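Local coordinates for alkylhydroperoxidase AhpD core: uncharacterized peroxidase-related protein (Ralstonia eutropha, PDB 2PRR) that is uncharacterised but, as a peroxidase-related member of the carboxymuconolactone decarboxylase family with an AhpD-like core, probably acts as an oxidoreductase, at residues D[94-97]-D[98-101]; D[104-107]-D[108-112]. All coordinates share one frame; numbering follows the deposited sequence.

Interaction 1 of 2, residues D[94-97]-D[98-101]; sequences HGAI and LRIY
Ile-97 and Tyr-101, one helical turn apart, lie side by side and point the same way, and their meeting is a CH-pi contact. The methyl CG2 of Ile-97 rests over one face of the phenol ring, 3.9 Å from the centroid of the Tyr-101 ring and 27° off its normal. It is displaced toward the rim, and its nearest ring atom is CE2 of Tyr-101 at 3.5 Å. The isoleucine torsion explains the placement: with CG1 beside the backbone N (chi1 -58°), CG2 is left next to the carbonyl carbon, on the side of the following turn.

A second flat group lies along the helix wall. Arg-99 bends at chi3 (-63°), which folds its guanidinium back over the preceding turn; one face covers the O of Gly-95 and the N of Ala-96, and NH2 of Arg-99 comes within 3.4 Å of CA of Ala-96. Its polar end is engaged elsewhere, NH2 donating to the carbonyl of Met-190.

These side chains ride on helix 88-102 of the all-helical AhpD-like fold. Here the hydrogen-bonded pair Glu-75 and His-94 occupies the glutamate and histidine places of the AhpD motif E-X11-C-X2-C-X3-H, around its CXXC pair, consistent with a peroxidase-type active site. The His-94 ring also packs edge-to-face with Phe-169.

The backbone bonds form the regular i to i+4 ladder: Arg-99 N donates to Gly-95 O at 2.9 Å, and Tyr-101 N to Ile-97 O at 3.0 Å. On the buried side, Leu-98 packs on Val-79 and, across the helix pair, on Val-107 and Ala-108.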
loop_
_atom_site.group_PDB
_atom_site.type_symbol
_atom_site.label_atom_id
_atom_site.label_comp_id
_atom_site.label_asym_id
_atom_site.label_seq_id
_atom_site.Cartn_x
_atom_site.Cartn_y
_atom_site.Cartn_z
ATOM N N HIS D 94 -24.397 11.425 5.264
ATOM C CA HIS D 94 -23.930 11.875 6.562
ATOM C C HIS D 94 -23.181 13.188 6.575
ATOM O O HIS D 94 -22.914 13.729 7.637
ATOM C CB HIS D 94 -23.186 10.734 7.281
ATOM C CG HIS D 94 -24.091 9.587 7.535
ATOM N ND1 HIS D 94 -25.057 9.625 8.516
ATOM C CD2 HIS D 94 -24.306 8.450 6.839
ATOM C CE1 HIS D 94 -25.783 8.525 8.454
ATOM N NE2 HIS D 94 -25.346 7.796 7.448
ATOM N N GLY D 95 -22.806 13.698 5.411
ATOM C CA GLY D 95 -22.217 15.023 5.350
ATOM C C GLY D 95 -23.348 16.014 5.577
ATOM O O GLY D 95 -23.192 17.000 6.271
ATOM N N ALA D 96 -24.487 15.739 4.974
ATOM C CA ALA D 96 -25.670 16.593 5.098
ATOM C C ALA D 96 -26.083 16.711 6.545
ATOM O O ALA D 96 -26.280 17.792 7.051
ATOM C CB ALA D 96 -26.810 16.034 4.275
ATOM N N ILE D 97 -26.136 15.578 7.215
ATOM C CA ILE D 97 -26.542 15.485 8.608
ATOM C C ILE D 97 -25.502 16.136 9.515
ATOM O O ILE D 97 -25.857 16.779 10.482
ATOM C CB ILE D 97 -26.776 14.022 8.992
ATOM C CG1 ILE D 97 -27.847 13.394 8.077
ATOM C CG2 ILE D 97 -27.220 13.920 10.445
ATOM C CD1 ILE D 97 -27.828 11.885 8.044
ATOM N N LEU D 98 -24.215 15.951 9.205
ATOM C CA LEU D 98 -23.129 16.602 9.942
ATOM C C LEU D 98 -23.229 18.131 9.858
ATOM O O LEU D 98 -23.051 18.826 10.862
ATOM C CB LEU D 98 -21.777 16.140 9.387
ATOM C CG LEU D 98 -20.526 16.878 9.836
ATOM C CD1 LEU D 98 -20.438 16.986 11.311
ATOM C CD2 LEU D 98 -19.303 16.170 9.243
ATOM N N ARG D 99 -23.494 18.651 8.660
ATOM C CA ARG D 99 -23.645 20.097 8.451
ATOM C C ARG D 99 -24.819 20.655 9.229
ATOM O O ARG D 99 -24.721 21.707 9.815
ATOM C CB ARG D 99 -23.820 20.438 6.970
ATOM C CG ARG D 99 -22.525 20.279 6.143
ATOM C CD ARG D 99 -22.722 20.839 4.769
ATOM N NE ARG D 99 -23.739 20.132 3.994
ATOM C CZ ARG D 99 -23.478 19.107 3.195
ATOM N NH1 ARG D 99 -22.235 18.647 3.058
ATOM N NH2 ARG D 99 -24.453 18.531 2.527
ATOM N N ILE D 100 -25.920 19.936 9.215
ATOM C CA ILE D 100 -27.119 20.324 9.953
ATOM C C ILE D 100 -26.872 20.350 11.463
ATOM O O ILE D 100 -27.234 21.319 12.125
ATOM C CB ILE D 100 -28.264 19.325 9.682
ATOM C CG1 ILE D 100 -28.740 19.389 8.229
ATOM C CG2 ILE D 100 -29.454 19.571 10.619
ATOM C CD1 ILE D 100 -29.580 20.592 7.900
ATOM N N TYR D 101 -26.275 19.286 12.005
ATOM C CA TYR D 101 -26.028 19.196 13.450
ATOM C C TYR D 101 -25.029 20.211 13.971
ATOM O O TYR D 101 -25.240 20.802 15.033
ATOM C CB TYR D 101 -25.567 17.785 13.903
ATOM C CG TYR D 101 -26.627 16.685 13.875
ATOM C CD1 TYR D 101 -27.987 16.974 13.920
ATOM C CD2 TYR D 101 -26.262 15.347 13.918
ATOM C CE1 TYR D 101 -28.934 15.978 13.906
ATOM C CE2 TYR D 101 -27.217 14.346 13.917
ATOM C CZ TYR D 101 -28.550 14.681 13.912
ATOM O OH TYR D 101 -29.524 13.709 13.921
#

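Interaction 2 of 2, residues D[104-107]-D[108-112]; sequences KPLV and ADQVA
Gln-110 reaches back over Leu-106, four residues earlier, and its side chain can be followed outward across the start of the helix. CB of Gln-110 lies 3.5 Å from the carbonyl O of Val-107. The first torsion (chi1 -64°) sets CG beside the backbone N and directs the chain toward the preceding residues, where CG of Gln-110 passes 3.3 Å from Leu-106 O. Beyond CG the chain is extended, and CD of Gln-110 remains over the same carbonyl, at 3.5 Å from Leu-106 O. The two ends of the amide then part company. NE2 of Gln-110 makes a van der Waals contact with CB of Leu-106 at 3.5 Å, in an oblique crossing of the two side chains, and finds its hydrogen bond outside the two segments. OE1 lies near CA of Val-107 and accepts a hydrogen bond from the backbone N of Asp-119, which helps to fix the amide's rotation.

The Leu-106 carbonyl over which this side chain passes also receives two weak backbone bonds: O of Leu-106 accepts from N of Asp-109 at 3.3 Å, with an N-H...O angle of only 122°, and from N of Gln-110. The next bond is firmer: Val-111 N donates to Val-107 O at 3.1 Å. On the inner side Val-111 packs onto Met-76, Val-79 and Ala-80 of helix 71-84.

Asp-109 directs its carboxylate elsewhere, forming a salt bridge with Arg-192. Another subunit closes over the outer side, its Phe-188 packing on Leu-106 and Asp-109 and its Leu-88 on Gln-110. Weak bifurcated sharing of the Leu-106 carbonyl, giving way to the Val-107 to Val-111 bond, is a common way for an alpha-helix to begin, here where the loop passes into helix 107-114.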
loop_
_atom_site.group_PDB
_atom_site.type_symbol
_atom_site.label_atom_id
_atom_site.label_comp_id
_atom_site.label_asym_id
_atom_site.label_seq_id
_atom_site.Cartn_x
_atom_site.Cartn_y
_atom_site.Cartn_z
ATOM N N LYS D 104 -22.499 24.144 10.450
ATOM C CA LYS D 104 -21.232 24.532 9.817
ATOM C C LYS D 104 -21.184 23.930 8.414
ATOM O O LYS D 104 -20.695 22.803 8.247
ATOM C CB LYS D 104 -20.052 24.041 10.648
ATOM C CG LYS D 104 -19.846 24.815 11.936
ATOM C CD LYS D 104 -18.632 24.323 12.732
ATOM C CE LYS D 104 -17.299 24.595 12.013
ATOM N NZ LYS D 104 -16.075 24.312 12.845
ATOM N N PRO D 105 -21.653 24.682 7.398
ATOM C CA PRO D 105 -21.777 24.227 6.005
ATOM C C PRO D 105 -20.515 23.699 5.336
ATOM O O PRO D 105 -20.600 22.960 4.346
ATOM C CB PRO D 105 -22.188 25.498 5.261
ATOM C CG PRO D 105 -22.801 26.338 6.243
ATOM C CD PRO D 105 -22.086 26.085 7.526
ATOM N N LEU D 106 -19.361 24.097 5.862
ATOM C CA LEU D 106 -18.084 23.738 5.273
ATOM C C LEU D 106 -17.431 22.503 5.843
ATOM O O LEU D 106 -16.657 21.849 5.132
ATOM C CB LEU D 106 -17.092 24.886 5.456
ATOM C CG LEU D 106 -17.511 26.339 5.171
ATOM C CD1 LEU D 106 -16.234 27.157 5.182
ATOM C CD2 LEU D 106 -18.295 26.566 3.846
ATOM N N VAL D 107 -17.743 22.186 7.100
ATOM C CA VAL D 107 -17.064 21.128 7.871
ATOM C C VAL D 107 -17.133 19.707 7.291
ATOM O O VAL D 107 -16.156 18.979 7.335
ATOM C CB VAL D 107 -17.557 21.147 9.367
ATOM C CG1 VAL D 107 -18.976 20.555 9.503
ATOM C CG2 VAL D 107 -16.591 20.417 10.267
ATOM N N ALA D 108 -18.275 19.321 6.740
ATOM C CA ALA D 108 -18.429 17.985 6.189
ATOM C C ALA D 108 -17.581 17.767 4.957
ATOM O O ALA D 108 -17.039 16.685 4.761
ATOM C CB ALA D 108 -19.876 17.697 5.878
ATOM N N ASP D 109 -17.455 18.775 4.116
ATOM C CA ASP D 109 -16.603 18.619 2.915
ATOM C C ASP D 109 -15.118 18.494 3.289
ATOM O O ASP D 109 -14.377 17.778 2.629
ATOM C CB ASP D 109 -16.799 19.765 1.910
ATOM C CG ASP D 109 -18.267 19.999 1.544
ATOM O OD1 ASP D 109 -19.162 19.851 2.418
ATOM O OD2 ASP D 109 -18.514 20.378 0.384
ATOM N N GLN D 110 -14.704 19.198 4.339
ATOM C CA GLN D 110 -13.324 19.185 4.835
ATOM C C GLN D 110 -12.936 17.834 5.421
ATOM O O GLN D 110 -11.820 17.305 5.249
ATOM C CB GLN D 110 -13.172 20.241 5.934
ATOM C CG GLN D 110 -13.370 21.691 5.470
ATOM C CD GLN D 110 -13.570 22.678 6.613
ATOM O OE1 GLN D 110 -13.514 22.310 7.783
ATOM N NE2 GLN D 110 -13.822 23.948 6.267
ATOM N N VAL D 111 -13.883 17.306 6.165
ATOM C CA VAL D 111 -13.757 16.020 6.799
ATOM C C VAL D 111 -13.748 14.899 5.755
ATOM O O VAL D 111 -13.050 13.912 5.925
ATOM C CB VAL D 111 -14.875 15.871 7.886
ATOM C CG1 VAL D 111 -15.060 14.445 8.325
ATOM C CG2 VAL D 111 -14.546 16.771 9.121
ATOM N N ALA D 112 -14.523 15.053 4.686
ATOM C CA ALA D 112 -14.563 14.055 3.638
ATOM C C ALA D 112 -13.270 14.060 2.801
ATOM O O ALA D 112 -12.788 12.999 2.434
ATOM C CB ALA D 112 -15.737 14.247 2.775
#

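In the fold
Interactions 1 and 2 follow one another along the chain, the first on helix 88-102 and the second at the start of helix 107-114, with a short loop between. Their centres are 9 Å apart, on the same side of the chain's centre, and they touch directly. CB of Ala-108 packs 3.4 Å from Gly-95 O. A long, weak ion pair joins Arg-99 NH1 to Asp-109 OD1 at 3.4 Å. Both helices also rest on helix 71-84, so the two consecutive helices pack together against a third. They thereby join the His-94 side of helix 88-102, probably the active-site side, to the subunit interface at helix 107-114; no other protein chain of the assembly touches interaction 1.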